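Long-range contact in flavin prenyltransferase UbiX (Aquifex aeolicus, PDB 2EJB), which probably makes the prenylated FMN cofactor of UbiD decarboxylases by joining a dimethylallyl group from dimethylallyl phosphate to the flavin: residues M1-I15 / F29-L43. Residues are numbered along the deposited sequence; the frame is centred on the assembly and turned at random.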
loop_
_atom_site.group_PDB
_atom_site.type_symbol
_atom_site.label_atom_id
_atom_site.label_comp_id
_atom_site.label_asym_id
_atom_site.label_seq_id
_atom_site.Cartn_x
_atom_site.Cartn_y
_atom_site.Cartn_z
ATOM N N MET A 1 -17.088 4.843 28.125
ATOM C CA MET A 1 -16.084 4.587 27.044
ATOM C C MET A 1 -16.574 3.426 26.191
ATOM O O MET A 1 -17.028 2.416 26.722
ATOM C CB MET A 1 -14.729 4.217 27.651
ATOM C CG MET A 1 -14.678 2.797 28.141
ATOM S SD MET A 1 -13.286 2.418 29.183
ATOM C CE MET A 1 -14.147 1.985 30.694
ATOM N N GLN A 2 -16.479 3.563 24.876
ATOM C CA GLN A 2 -16.931 2.497 23.993
ATOM C C GLN A 2 -15.922 1.357 23.864
ATOM O O GLN A 2 -14.779 1.451 24.326
ATOM C CB GLN A 2 -17.285 3.046 22.601
ATOM C CG GLN A 2 -16.969 4.521 22.378
ATOM C CD GLN A 2 -17.658 5.097 21.150
ATOM O OE1 GLN A 2 -17.665 4.486 20.086
ATOM N NE2 GLN A 2 -18.249 6.278 21.303
ATOM N N LYS A 3 -16.367 0.270 23.246
ATOM C CA LYS A 3 -15.532 -0.902 23.049
ATOM C C LYS A 3 -14.960 -0.947 21.640
ATOM O O LYS A 3 -15.608 -0.544 20.675
ATOM C CB LYS A 3 -16.347 -2.170 23.305
ATOM C CG LYS A 3 -16.840 -2.315 24.732
ATOM C CD LYS A 3 -17.712 -3.543 24.873
ATOM C CE LYS A 3 -17.896 -3.930 26.328
ATOM N NZ LYS A 3 -18.586 -2.871 27.115
ATOM N N ILE A 4 -13.738 -1.444 21.534
ATOM C CA ILE A 4 -13.065 -1.575 20.253
ATOM C C ILE A 4 -12.455 -2.967 20.203
ATOM O O ILE A 4 -11.965 -3.476 21.213
ATOM C CB ILE A 4 -11.929 -0.531 20.089
ATOM C CG1 ILE A 4 -12.518 0.869 19.911
ATOM C CG2 ILE A 4 -11.063 -0.888 18.891
ATOM C CD1 ILE A 4 -13.295 1.057 18.623
ATOM N N ALA A 5 -12.509 -3.585 19.032
ATOM C CA ALA A 5 -11.944 -4.910 18.846
ATOM C C ALA A 5 -10.709 -4.754 17.967
ATOM O O ALA A 5 -10.766 -4.108 16.924
ATOM C CB ALA A 5 -12.961 -5.826 18.178
ATOM N N LEU A 6 -9.596 -5.334 18.400
ATOM C CA LEU A 6 -8.348 -5.250 17.654
ATOM C C LEU A 6 -7.715 -6.622 17.503
ATOM O O LEU A 6 -7.447 -7.315 18.492
ATOM C CB LEU A 6 -7.362 -4.306 18.358
ATOM C CG LEU A 6 -5.940 -4.180 17.785
ATOM C CD1 LEU A 6 -5.979 -3.741 16.318
ATOM C CD2 LEU A 6 -5.162 -3.169 18.606
ATOM N N CYS A 7 -7.491 -7.010 16.254
ATOM C CA CYS A 7 -6.877 -8.290 15.937
ATOM C C CYS A 7 -5.553 -8.017 15.243
ATOM O O CYS A 7 -5.486 -7.208 14.314
ATOM C CB CYS A 7 -7.778 -9.099 15.003
ATOM S SG CYS A 7 -9.451 -9.402 15.631
ATOM N N ILE A 8 -4.502 -8.694 15.693
ATOM C CA ILE A 8 -3.179 -8.524 15.103
ATOM C C ILE A 8 -2.747 -9.853 14.501
ATOM O O ILE A 8 -2.560 -10.840 15.214
ATOM C CB ILE A 8 -2.170 -8.056 16.171
ATOM C CG1 ILE A 8 -2.735 -6.822 16.881
ATOM C CG2 ILE A 8 -0.827 -7.725 15.525
ATOM C CD1 ILE A 8 -1.816 -6.226 17.933
ATOM N N THR A 9 -2.608 -9.878 13.178
ATOM C CA THR A 9 -2.224 -11.094 12.477
ATOM C C THR A 9 -0.740 -11.145 12.149
ATOM O O THR A 9 -0.019 -10.159 12.312
ATOM C CB THR A 9 -3.016 -11.256 11.168
ATOM O OG1 THR A 9 -2.695 -10.182 10.271
ATOM C CG2 THR A 9 -4.507 -11.244 11.456
ATOM N N GLY A 10 -0.298 -12.309 11.681
ATOM C CA GLY A 10 1.097 -12.503 11.336
ATOM C C GLY A 10 1.455 -11.992 9.955
ATOM O O GLY A 10 1.360 -12.716 8.960
ATOM N N ALA A 11 1.869 -10.731 9.905
ATOM C CA ALA A 11 2.264 -10.086 8.661
ATOM C C ALA A 11 3.300 -9.026 9.008
ATOM O O ALA A 11 3.280 -8.476 10.109
ATOM C CB ALA A 11 1.051 -9.441 7.991
ATOM N N SER A 12 4.209 -8.749 8.079
ATOM C CA SER A 12 5.242 -7.747 8.317
ATOM C C SER A 12 4.557 -6.410 8.547
ATOM O O SER A 12 3.761 -5.958 7.720
ATOM C CB SER A 12 6.186 -7.649 7.115
ATOM O OG SER A 12 7.206 -6.692 7.342
ATOM N N GLY A 13 4.858 -5.789 9.679
ATOM C CA GLY A 13 4.256 -4.511 10.003
ATOM C C GLY A 13 3.393 -4.631 11.242
ATOM O O GLY A 13 2.500 -3.811 11.470
ATOM N N VAL A 14 3.652 -5.660 12.044
ATOM C CA VAL A 14 2.887 -5.862 13.265
ATOM C C VAL A 14 3.004 -4.632 14.158
ATOM O O VAL A 14 2.184 -4.426 15.053
ATOM C CB VAL A 14 3.376 -7.102 14.052
ATOM C CG1 VAL A 14 2.833 -8.369 13.418
ATOM C CG2 VAL A 14 4.894 -7.144 14.071
ATOM N N ILE A 15 4.020 -3.813 13.898
ATOM C CA ILE A 15 4.253 -2.600 14.674
ATOM C C ILE A 15 3.069 -1.635 14.570
ATOM O O ILE A 15 2.731 -0.954 15.538
ATOM C CB ILE A 15 5.545 -1.882 14.210
ATOM C CG1 ILE A 15 5.854 -0.704 15.139
ATOM C CG2 ILE A 15 5.399 -1.409 12.772
ATOM C CD1 ILE A 15 6.258 -1.122 16.540
ATOM N N PHE A 29 -10.194 3.749 25.459
ATOM C CA PHE A 29 -11.089 2.787 24.827
ATOM C C PHE A 29 -10.890 1.440 25.518
ATOM O O PHE A 29 -9.771 1.101 25.899
ATOM C CB PHE A 29 -10.742 2.622 23.343
ATOM C CG PHE A 29 -11.337 3.669 22.446
ATOM C CD1 PHE A 29 -12.672 3.598 22.063
ATOM C CD2 PHE A 29 -10.564 4.730 21.987
ATOM C CE1 PHE A 29 -13.222 4.560 21.215
ATOM C CE2 PHE A 29 -11.104 5.697 21.143
ATOM C CZ PHE A 29 -12.439 5.615 20.762
ATOM N N SER A 30 -11.967 0.681 25.693
ATOM C CA SER A 30 -11.854 -0.649 26.289
ATOM C C SER A 30 -11.505 -1.545 25.118
ATOM O O SER A 30 -12.345 -1.809 24.259
ATOM C CB SER A 30 -13.181 -1.097 26.905
ATOM O OG SER A 30 -13.366 -0.516 28.183
ATOM N N VAL A 31 -10.265 -2.011 25.073
ATOM C CA VAL A 31 -9.836 -2.836 23.960
ATOM C C VAL A 31 -9.826 -4.338 24.180
ATOM O O VAL A 31 -9.253 -4.845 25.144
ATOM C CB VAL A 31 -8.435 -2.417 23.477
ATOM C CG1 VAL A 31 -8.031 -3.241 22.263
ATOM C CG2 VAL A 31 -8.426 -0.935 23.144
ATOM N N ASP A 32 -10.483 -5.039 23.263
ATOM C CA ASP A 32 -10.521 -6.491 23.274
ATOM C C ASP A 32 -9.491 -6.857 22.212
ATOM O O ASP A 32 -9.654 -6.544 21.030
ATOM C CB ASP A 32 -11.919 -6.993 22.904
ATOM C CG ASP A 32 -12.861 -7.012 24.098
ATOM O OD1 ASP A 32 -12.584 -7.762 25.054
ATOM O OD2 ASP A 32 -13.871 -6.281 24.085
ATOM N N LEU A 33 -8.423 -7.509 22.647
ATOM C CA LEU A 33 -7.327 -7.860 21.762
ATOM C C LEU A 33 -7.167 -9.329 21.420
ATOM O O LEU A 33 -7.274 -10.202 22.280
ATOM C CB LEU A 33 -6.023 -7.354 22.379
ATOM C CG LEU A 33 -4.727 -7.720 21.665
ATOM C CD1 LEU A 33 -4.681 -7.054 20.293
ATOM C CD2 LEU A 33 -3.554 -7.268 22.522
ATOM N N VAL A 34 -6.904 -9.594 20.147
ATOM C CA VAL A 34 -6.676 -10.955 19.689
ATOM C C VAL A 34 -5.326 -10.928 18.992
ATOM O O VAL A 34 -5.124 -10.151 18.056
ATOM C CB VAL A 34 -7.731 -11.429 18.662
ATOM C CG1 VAL A 34 -7.521 -12.907 18.378
ATOM C CG2 VAL A 34 -9.136 -11.185 19.179
ATOM N N ILE A 35 -4.403 -11.764 19.454
ATOM C CA ILE A 35 -3.072 -11.825 18.861
ATOM C C ILE A 35 -2.784 -13.218 18.331
ATOM O O ILE A 35 -2.835 -14.195 19.079
ATOM C CB ILE A 35 -1.986 -11.472 19.888
ATOM C CG1 ILE A 35 -2.348 -10.168 20.598
ATOM C CG2 ILE A 35 -0.642 -11.326 19.187
ATOM C CD1 ILE A 35 -1.400 -9.795 21.715
ATOM N N SER A 36 -2.488 -13.306 17.038
ATOM C CA SER A 36 -2.183 -14.588 16.416
ATOM C C SER A 36 -0.782 -15.029 16.843
ATOM O O SER A 36 0.024 -14.206 17.280
ATOM C CB SER A 36 -2.234 -14.470 14.888
ATOM O OG SER A 36 -1.099 -13.782 14.389
ATOM N N ARG A 37 -0.500 -16.325 16.730
ATOM C CA ARG A 37 0.814 -16.852 17.093
ATOM C C ARG A 37 1.780 -16.268 16.072
ATOM O O ARG A 37 2.879 -15.821 16.412
ATOM C CB ARG A 37 0.825 -18.382 16.993
ATOM C CG ARG A 37 0.806 -18.876 15.560
ATOM C CD ARG A 37 0.350 -20.313 15.405
ATOM N NE ARG A 37 -0.002 -20.553 14.007
ATOM C CZ ARG A 37 -1.004 -21.322 13.595
ATOM N NH1 ARG A 37 -1.778 -21.949 14.472
ATOM N NH2 ARG A 37 -1.249 -21.447 12.298
ATOM N N ASN A 38 1.338 -16.274 14.817
ATOM C CA ASN A 38 2.122 -15.753 13.713
ATOM C C ASN A 38 2.568 -14.329 14.004
ATOM O O ASN A 38 3.666 -13.932 13.624
ATOM C CB ASN A 38 1.304 -15.805 12.414
ATOM C CG ASN A 38 1.750 -16.926 11.488
ATOM O OD1 ASN A 38 1.130 -17.989 11.424
ATOM N ND2 ASN A 38 2.847 -16.694 10.776
ATOM N N ALA A 39 1.723 -13.571 14.696
ATOM C CA ALA A 39 2.038 -12.188 15.033
ATOM C C ALA A 39 3.087 -12.091 16.137
ATOM O O ALA A 39 3.929 -11.192 16.128
ATOM C CB ALA A 39 0.772 -11.452 15.453
ATOM N N LYS A 40 3.033 -13.016 17.086
ATOM C CA LYS A 40 3.981 -13.013 18.191
ATOM C C LYS A 40 5.420 -13.106 17.680
ATOM O O LYS A 40 6.268 -12.286 18.034
ATOM C CB LYS A 40 3.690 -14.176 19.147
ATOM C CG LYS A 40 2.290 -14.177 19.752
ATOM C CD LYS A 40 2.325 -14.648 21.195
ATOM C CE LYS A 40 0.954 -14.674 21.852
ATOM N NZ LYS A 40 1.076 -15.002 23.303
ATOM N N VAL A 41 5.685 -14.097 16.837
ATOM C CA VAL A 41 7.022 -14.288 16.288
ATOM C C VAL A 41 7.494 -13.068 15.503
ATOM O O VAL A 41 8.607 -12.579 15.707
ATOM C CB VAL A 41 7.070 -15.534 15.374
ATOM C CG1 VAL A 41 6.702 -16.772 16.176
ATOM C CG2 VAL A 41 6.118 -15.367 14.203
ATOM N N VAL A 42 6.632 -12.566 14.622
ATOM C CA VAL A 42 6.948 -11.406 13.794
ATOM C C VAL A 42 7.449 -10.187 14.571
ATOM O O VAL A 42 8.471 -9.603 14.213
ATOM C CB VAL A 42 5.722 -10.978 12.954
ATOM C CG1 VAL A 42 6.075 -9.771 12.075
ATOM C CG2 VAL A 42 5.263 -12.136 12.090
ATOM N N LEU A 43 6.747 -9.796 15.630
ATOM C CA LEU A 43 7.183 -8.622 16.382
ATOM C C LEU A 43 8.564 -8.824 16.991
ATOM O O LEU A 43 9.257 -7.857 17.322
ATOM C CB LEU A 43 6.189 -8.263 17.486
ATOM C CG LEU A 43 6.418 -6.837 18.014
ATOM C CD1 LEU A 43 6.101 -5.825 16.926
ATOM C CD2 LEU A 43 5.556 -6.585 19.236
#
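Ile4, Leu6 and Ile8 pair with Ser30, Asp32, Val34 and Ser36, so that strands 3-8 and 30-35 run parallel with an axis separation of 4.8 Å. Seven backbone hydrogen bonds join them, the first (Ser30 N to Gln2 O) and last using a residue just beyond a strand end. Ile4, Leu6 and Ile8 each donate their N-H and accept through their carbonyl, Ile8 O taking Ser36 N at 3.1 Å in a nearly straight bond (175° at the hydrogen). Ala5 and Cys7 bond to strand 82-90 on the other edge.

Ser36 N-caps helix 37-45: its OG accepts from Ala39 N at 2.8 Å and donates weakly to Ile8 O.

The apolar contacts lie mostly on the face with Ile4, Leu6, Ile8, Val31 and Leu33; helix 14-26 packs on Ile4, Leu6 and Val31. Ile4 CG1 meets Phe29 CD1 at 3.5 Å, Gln2 CG lies 3.9 Å from Phe29 CE1, and Gln2 O sits at the ring edge, near its plane. With the ring cut back to an alanine here, Ile4 CG1 and Gln2 CG would probably lose their aromatic neighbour, opening a gap beside them. Leu33 reaches across with CD1, 3.8 Å from Ile8 CD1. Further on, Val14 CG2, set between its backbone N and carbonyl carbon (CG1 at chi1 -78°), presses on Leu43 CD1 at a tight 3.4 Å and also on Val42 CG1. Gly10 CA packs 3.5 Å from Asn38 CB, where a side chain on Gly10 would clash.

This is the first beta-alpha-beta unit of a Rossmann-like flavoprotein fold; Gly10, Ala11, Ser12 and Ser36, at the C-terminal ends of its strands, are predicted to bind FMN.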